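Local coordinates for protein short chain dehydrogenase/reductase (Acinetobacter baumannii, PDB 4IUY) that probably catalyses nicotinamide-cofactor-dependent oxidation or reduction, as a member of the short-chain dehydrogenase/reductase family with a Rossmann fold, at residues 59-64 / 81-86; 87-92 / 140-145. All blocks are in the same frame, centred on the assembly; numbering follows the deposited sequence.

Interaction 1: 59-64 / 81-86; sequences RRLERL and TFALDV
Leu-61 rests on Thr-81 and Ala-83 where two crossovers of a Rossmann fold come together. Segment 59-64 is the loop leading from strand 53-58 into helix 65-75, while 81-86 takes in the end of edge strand 79-83 and the loop that follows. The contact is a worked example of how an apolar centre can give way to a polar, looser rim within a few residues. Leu-64 is its buried member, on the inner side, CD1 standing 4.2 Å from Thr-81 CB and the side chain continuing onto Ile-56 of the neighbouring strand. Nearer the surface the fit is closest, CB of Leu-61 meeting CB of Ala-83 at 3.7 Å. With CG swung away from the backbone N (chi1 -164°), one branch of Leu-61 reaches back over the strand, its CD1 lying 3.5 Å from Ala-83 N. The same methyl comes within 3.8 Å of Thr-81 OG1, the two side chains crossing at about a right angle. Phe-82 and Leu-84 point the other way, toward helix 89-101.

Toward solvent the grip slackens. Arg-59 bends at chi3 and runs alongside Asp-85, guanidinium and carboxylate planes 61° apart. The salt bridge is long, Arg-59 NH1 to Asp-85 OD1 3.9 Å, and OD1 is taken up more firmly by the backbone N of Asn-87. Asp-85 and Val-86 fall where classical relatives place an Asp-Val pair beside the adenine, and Arg-59 and Arg-60 where NADP-preferring ones hold the 2'-phosphate, so such roles are possible here. No conventional hydrogen bond joins the segments; instead a CA-H...O contact links Arg-59 CA to Leu-84 O at 3.2 Å, with 146° at the hydrogen.

Interaction 2: 87-92 / 140-145; sequences NDRSAV and PWQCAQ
Arg-89 grips Gln-145 end-on, NH1 and NH2 both donating to the single oxygen OE1 at 2.9 Å. With CG set anti to the backbone N and a bend at chi3 (-65°), the arginine brings its guanidinium round to this oxygen. NH2 lies almost straight out from the carbonyl, yet both bonds are bent at the hydrogen (138°), as two converging N-H groups must be. Arg-89 also forms salt bridges to Glu-146 through NH1 and to Asp-126 of the second subunit through NH2. NE2 of Gln-145 donates to the carbonyls of Tyr-124 and Phe-121 of that subunit, which fixes the amide's rotation and presents OE1 to the arginine. The principle is a charge shared among several partners at a subunit boundary.

Around this core the neighbouring groups stand steeply to the guanidinium. CZ3 of Trp-141 meets Arg-89 NH2 at 3.4 Å, the planes 89° apart, and Gln-142 CG lies over one guanidinium face, 3.6 Å from NH2. Gln-142 NE2 makes a weak bond of 3.5 Å to Asn-87 O and donates to Asp-126 of the second subunit. Farther out, Val-92 CG2 touches Cys-143 SG at 4.1 Å. Helix 126-153, which with 176-196 builds the interface in many relatives, is flanked here by helices 89-101 and 176-196, Pro-140 and Cys-143 resting on Asn-111 of strand 108-111, first residue of the family's NNAG motif.

Interactions 1 and 2 follow in series along the chain, their centres about 14 Å apart, and segment 87-92 begins directly where 81-86 ends. The junction is close: Leu-84 CB lies 3.9 Å from Ala-91 CB, packing the chain just past the edge strand on the first turn of the next helix, and Val-86 O is 3.7 Å from Gln-142 OE1. Interaction 1 joins the loop after strand 53-58 to the end of strand 79-83, and probably borders the cofactor's adenosine, since Val-86 packs on Thr-33 and Ala-113 of the presumed cofactor-binding loops; no cofactor is bound here. Interaction 2 ties the following helix to the subunit interface.

Interaction 1: 59-64 / 81-86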
loop_
_atom_site.group_PDB
_atom_site.type_symbol
_atom_site.label_atom_id
_atom_site.label_comp_id
_atom_site.label_asym_id
_atom_site.label_seq_id
_atom_site.Cartn_x
_atom_site.Cartn_y
_atom_site.Cartn_z
ATOM N N ARG D 59 -33.399 7.397 -2.993
ATOM C CA ARG D 59 -34.391 6.830 -3.916
ATOM C C ARG D 59 -35.799 7.232 -3.518
ATOM O O ARG D 59 -36.601 7.643 -4.364
ATOM C CB ARG D 59 -34.299 5.303 -3.974
ATOM C CG ARG D 59 -34.935 4.690 -5.231
ATOM C CD ARG D 59 -35.063 3.166 -5.150
ATOM N NE ARG D 59 -34.169 2.573 -4.156
ATOM C CZ ARG D 59 -32.889 2.276 -4.367
ATOM N NH1 ARG D 59 -32.330 2.520 -5.549
ATOM N NH2 ARG D 59 -32.162 1.743 -3.390
ATOM N N ARG D 60 -36.112 7.093 -2.233
ATOM C CA ARG D 60 -37.454 7.430 -1.763
ATOM C C ARG D 60 -37.472 8.723 -0.946
ATOM O O ARG D 60 -36.958 8.800 0.176
ATOM C CB ARG D 60 -38.081 6.254 -1.008
ATOM C CG ARG D 60 -38.387 5.094 -1.940
ATOM C CD ARG D 60 -38.540 3.754 -1.249
ATOM N NE ARG D 60 -38.405 2.691 -2.243
ATOM C CZ ARG D 60 -37.257 2.094 -2.556
ATOM N NH1 ARG D 60 -36.134 2.438 -1.935
ATOM N NH2 ARG D 60 -37.231 1.145 -3.484
ATOM N N LEU D 61 -38.115 9.716 -1.542
ATOM C CA LEU D 61 -38.230 11.076 -1.039
ATOM C C LEU D 61 -38.841 11.134 0.368
ATOM O O LEU D 61 -38.497 12.009 1.167
ATOM C CB LEU D 61 -39.077 11.892 -2.027
ATOM C CG LEU D 61 -39.084 13.414 -1.973
ATOM C CD1 LEU D 61 -37.716 13.901 -2.377
ATOM C CD2 LEU D 61 -40.147 13.978 -2.909
ATOM N N GLU D 62 -39.757 10.208 0.651
ATOM C CA GLU D 62 -40.481 10.200 1.919
ATOM C C GLU D 62 -39.531 9.956 3.100
ATOM O O GLU D 62 -39.778 10.428 4.212
ATOM C CB GLU D 62 -41.674 9.219 1.901
ATOM C CG GLU D 62 -41.361 7.738 1.683
ATOM C CD GLU D 62 -41.276 7.336 0.213
ATOM O OE1 GLU D 62 -41.261 8.225 -0.665
ATOM O OE2 GLU D 62 -41.253 6.117 -0.064
ATOM N N ARG D 63 -38.453 9.215 2.856
ATOM C CA ARG D 63 -37.420 8.966 3.874
ATOM C C ARG D 63 -36.611 10.230 4.255
ATOM O O ARG D 63 -35.816 10.197 5.185
ATOM C CB ARG D 63 -36.469 7.858 3.424
ATOM C CG ARG D 63 -37.129 6.527 3.070
ATOM C CD ARG D 63 -36.066 5.493 2.645
ATOM N NE ARG D 63 -36.635 4.351 1.923
ATOM C CZ ARG D 63 -37.025 3.210 2.482
ATOM N NH1 ARG D 63 -36.890 3.028 3.789
ATOM N NH2 ARG D 63 -37.535 2.243 1.726
ATOM N N LEU D 64 -36.702 11.283 3.449
ATOM C CA LEU D 64 -35.990 12.543 3.704
ATOM C C LEU D 64 -36.786 13.617 4.461
ATOM O O LEU D 64 -36.216 14.589 4.945
ATOM C CB LEU D 64 -35.477 13.146 2.388
ATOM C CG LEU D 64 -34.431 12.284 1.670
ATOM C CD1 LEU D 64 -33.869 13.045 0.467
ATOM C CD2 LEU D 64 -33.301 11.713 2.595
ATOM N N THR D 81 -34.375 18.813 -1.427
ATOM C CA THR D 81 -34.448 17.361 -1.490
ATOM C C THR D 81 -34.744 16.895 -2.923
ATOM O O THR D 81 -35.407 17.581 -3.678
ATOM C CB THR D 81 -35.482 16.807 -0.514
ATOM O OG1 THR D 81 -36.788 17.261 -0.887
ATOM C CG2 THR D 81 -35.156 17.261 0.894
ATOM N N PHE D 82 -34.186 15.755 -3.299
ATOM C CA PHE D 82 -34.419 15.159 -4.606
ATOM C C PHE D 82 -34.555 13.643 -4.514
ATOM O O PHE D 82 -33.689 12.952 -3.974
ATOM C CB PHE D 82 -33.274 15.487 -5.559
ATOM C CG PHE D 82 -33.180 16.935 -5.928
ATOM C CD1 PHE D 82 -34.046 17.478 -6.884
ATOM C CD2 PHE D 82 -32.228 17.759 -5.337
ATOM C CE1 PHE D 82 -33.962 18.827 -7.248
ATOM C CE2 PHE D 82 -32.131 19.109 -5.698
ATOM C CZ PHE D 82 -33.008 19.645 -6.655
ATOM N N ALA D 83 -35.635 13.128 -5.076
ATOM C CA ALA D 83 -35.805 11.694 -5.224
ATOM C C ALA D 83 -35.180 11.263 -6.544
ATOM O O ALA D 83 -35.476 11.852 -7.586
ATOM C CB ALA D 83 -37.280 11.342 -5.212
ATOM N N LEU D 84 -34.287 10.276 -6.489
ATOM C CA LEU D 84 -33.683 9.716 -7.697
ATOM C C LEU D 84 -32.950 8.399 -7.428
ATOM O O LEU D 84 -32.647 8.082 -6.287
ATOM C CB LEU D 84 -32.732 10.744 -8.337
ATOM C CG LEU D 84 -31.645 11.432 -7.491
ATOM C CD1 LEU D 84 -30.426 10.562 -7.252
ATOM C CD2 LEU D 84 -31.248 12.750 -8.135
ATOM N N ASP D 85 -32.655 7.643 -8.482
ATOM C CA ASP D 85 -31.746 6.512 -8.369
ATOM C C ASP D 85 -30.333 7.018 -8.655
ATOM O O ASP D 85 -30.107 7.668 -9.676
ATOM C CB ASP D 85 -32.106 5.400 -9.345
ATOM C CG ASP D 85 -31.111 4.241 -9.291
ATOM O OD1 ASP D 85 -30.282 4.206 -8.355
ATOM O OD2 ASP D 85 -31.132 3.374 -10.191
ATOM N N VAL D 86 -29.388 6.739 -7.757
ATOM C CA VAL D 86 -28.014 7.220 -7.936
ATOM C C VAL D 86 -27.367 6.685 -9.225
ATOM O O VAL D 86 -26.387 7.253 -9.702
ATOM C CB VAL D 86 -27.101 6.916 -6.704
ATOM C CG1 VAL D 86 -26.719 8.200 -5.986
ATOM C CG2 VAL D 86 -27.768 5.941 -5.749
#

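Interaction 2: 87-92 / 140-145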
loop_
_atom_site.group_PDB
_atom_site.type_symbol
_atom_site.label_atom_id
_atom_site.label_comp_id
_atom_site.label_asym_id
_atom_site.label_seq_id
_atom_site.Cartn_x
_atom_site.Cartn_y
_atom_site.Cartn_z
ATOM N N ASN D 87 -27.934 5.617 -9.790
ATOM C CA ASN D 87 -27.465 5.048 -11.061
ATOM C C ASN D 87 -28.038 5.682 -12.321
ATOM O O ASN D 87 -27.624 5.345 -13.435
ATOM C CB ASN D 87 -27.727 3.550 -11.086
ATOM C CG ASN D 87 -26.699 2.785 -10.280
ATOM O OD1 ASN D 87 -25.562 2.603 -10.733
ATOM N ND2 ASN D 87 -27.073 2.369 -9.063
ATOM N N ASP D 88 -28.999 6.588 -12.125
ATOM C CA ASP D 88 -29.670 7.324 -13.195
ATOM C C ASP D 88 -28.932 8.642 -13.460
ATOM O O ASP D 88 -29.142 9.645 -12.767
ATOM C CB ASP D 88 -31.123 7.582 -12.759
ATOM C CG ASP D 88 -31.997 8.152 -13.856
ATOM O OD1 ASP D 88 -31.470 8.725 -14.827
ATOM O OD2 ASP D 88 -33.237 8.016 -13.740
ATOM N N ARG D 89 -28.078 8.637 -14.478
ATOM C CA ARG D 89 -27.271 9.812 -14.803
ATOM C C ARG D 89 -28.120 11.038 -15.190
ATOM O O ARG D 89 -27.784 12.172 -14.832
ATOM C CB ARG D 89 -26.280 9.510 -15.916
ATOM C CG ARG D 89 -25.472 10.724 -16.308
ATOM C CD ARG D 89 -24.657 10.504 -17.572
ATOM N NE ARG D 89 -23.623 9.486 -17.400
ATOM C CZ ARG D 89 -22.413 9.719 -16.906
ATOM N NH1 ARG D 89 -22.087 10.928 -16.467
ATOM N NH2 ARG D 89 -21.539 8.730 -16.816
ATOM N N SER D 90 -29.171 10.816 -15.971
ATOM C CA SER D 90 -30.020 11.922 -16.406
ATOM C C SER D 90 -30.780 12.552 -15.234
ATOM O O SER D 90 -30.994 13.766 -15.210
ATOM C CB SER D 90 -30.971 11.493 -17.531
ATOM O OG SER D 90 -31.873 10.503 -17.081
ATOM N N ALA D 91 -31.154 11.734 -14.251
ATOM C CA ALA D 91 -31.810 12.249 -13.054
ATOM C C ALA D 91 -30.854 13.153 -12.262
ATOM O O ALA D 91 -31.235 14.209 -11.761
ATOM C CB ALA D 91 -32.327 11.117 -12.201
ATOM N N VAL D 92 -29.602 12.739 -12.155
ATOM C CA VAL D 92 -28.603 13.553 -11.484
ATOM C C VAL D 92 -28.379 14.869 -12.235
ATOM O O VAL D 92 -28.330 15.945 -11.644
ATOM C CB VAL D 92 -27.282 12.776 -11.354
ATOM C CG1 VAL D 92 -26.189 13.661 -10.765
ATOM C CG2 VAL D 92 -27.502 11.528 -10.496
ATOM N N PRO D 140 -21.035 6.801 -7.951
ATOM C CA PRO D 140 -20.208 7.918 -7.480
ATOM C C PRO D 140 -19.397 8.532 -8.614
ATOM O O PRO D 140 -19.200 9.755 -8.621
ATOM C CB PRO D 140 -19.279 7.256 -6.452
ATOM C CG PRO D 140 -19.990 6.037 -6.028
ATOM C CD PRO D 140 -20.783 5.567 -7.173
ATOM N N TRP D 141 -18.931 7.698 -9.542
ATOM C CA TRP D 141 -18.224 8.179 -10.722
ATOM C C TRP D 141 -19.131 9.056 -11.608
ATOM O O TRP D 141 -18.747 10.158 -12.000
ATOM C CB TRP D 141 -17.621 7.009 -11.512
ATOM C CG TRP D 141 -17.176 7.365 -12.916
ATOM C CD1 TRP D 141 -16.041 8.034 -13.276
ATOM C CD2 TRP D 141 -17.862 7.052 -14.137
ATOM N NE1 TRP D 141 -15.985 8.165 -14.646
ATOM C CE2 TRP D 141 -17.086 7.564 -15.196
ATOM C CE3 TRP D 141 -19.050 6.381 -14.433
ATOM C CZ2 TRP D 141 -17.469 7.440 -16.544
ATOM C CZ3 TRP D 141 -19.437 6.260 -15.767
ATOM C CH2 TRP D 141 -18.644 6.788 -16.809
ATOM N N GLN D 142 -20.329 8.567 -11.911
ATOM C CA GLN D 142 -21.321 9.350 -12.665
ATOM C C GLN D 142 -21.611 10.693 -11.995
ATOM O O GLN D 142 -21.570 11.757 -12.649
ATOM C CB GLN D 142 -22.636 8.575 -12.809
ATOM C CG GLN D 142 -22.564 7.299 -13.651
ATOM C CD GLN D 142 -23.817 6.416 -13.507
ATOM O OE1 GLN D 142 -24.184 6.007 -12.394
ATOM N NE2 GLN D 142 -24.451 6.095 -14.630
ATOM N N CYS D 143 -21.890 10.647 -10.693
ATOM C CA CYS D 143 -22.211 11.867 -9.951
ATOM C C CYS D 143 -21.053 12.842 -9.981
ATOM O O CYS D 143 -21.253 14.043 -10.150
ATOM C CB CYS D 143 -22.590 11.567 -8.498
ATOM S SG CYS D 143 -24.119 10.681 -8.359
ATOM N N ALA D 144 -19.848 12.319 -9.794
ATOM C CA ALA D 144 -18.658 13.157 -9.828
ATOM C C ALA D 144 -18.558 13.837 -11.187
ATOM O O ALA D 144 -18.376 15.048 -11.270
ATOM C CB ALA D 144 -17.371 12.320 -9.540
ATOM N N GLN D 145 -18.690 13.055 -12.249
ATOM C CA GLN D 145 -18.636 13.631 -13.584
ATOM C C GLN D 145 -19.644 14.767 -13.719
ATOM O O GLN D 145 -19.290 15.865 -14.150
ATOM C CB GLN D 145 -18.907 12.585 -14.670
ATOM C CG GLN D 145 -17.723 11.728 -15.065
ATOM C CD GLN D 145 -18.064 10.889 -16.273
ATOM O OE1 GLN D 145 -19.209 10.462 -16.441
ATOM N NE2 GLN D 145 -17.093 10.681 -17.144
#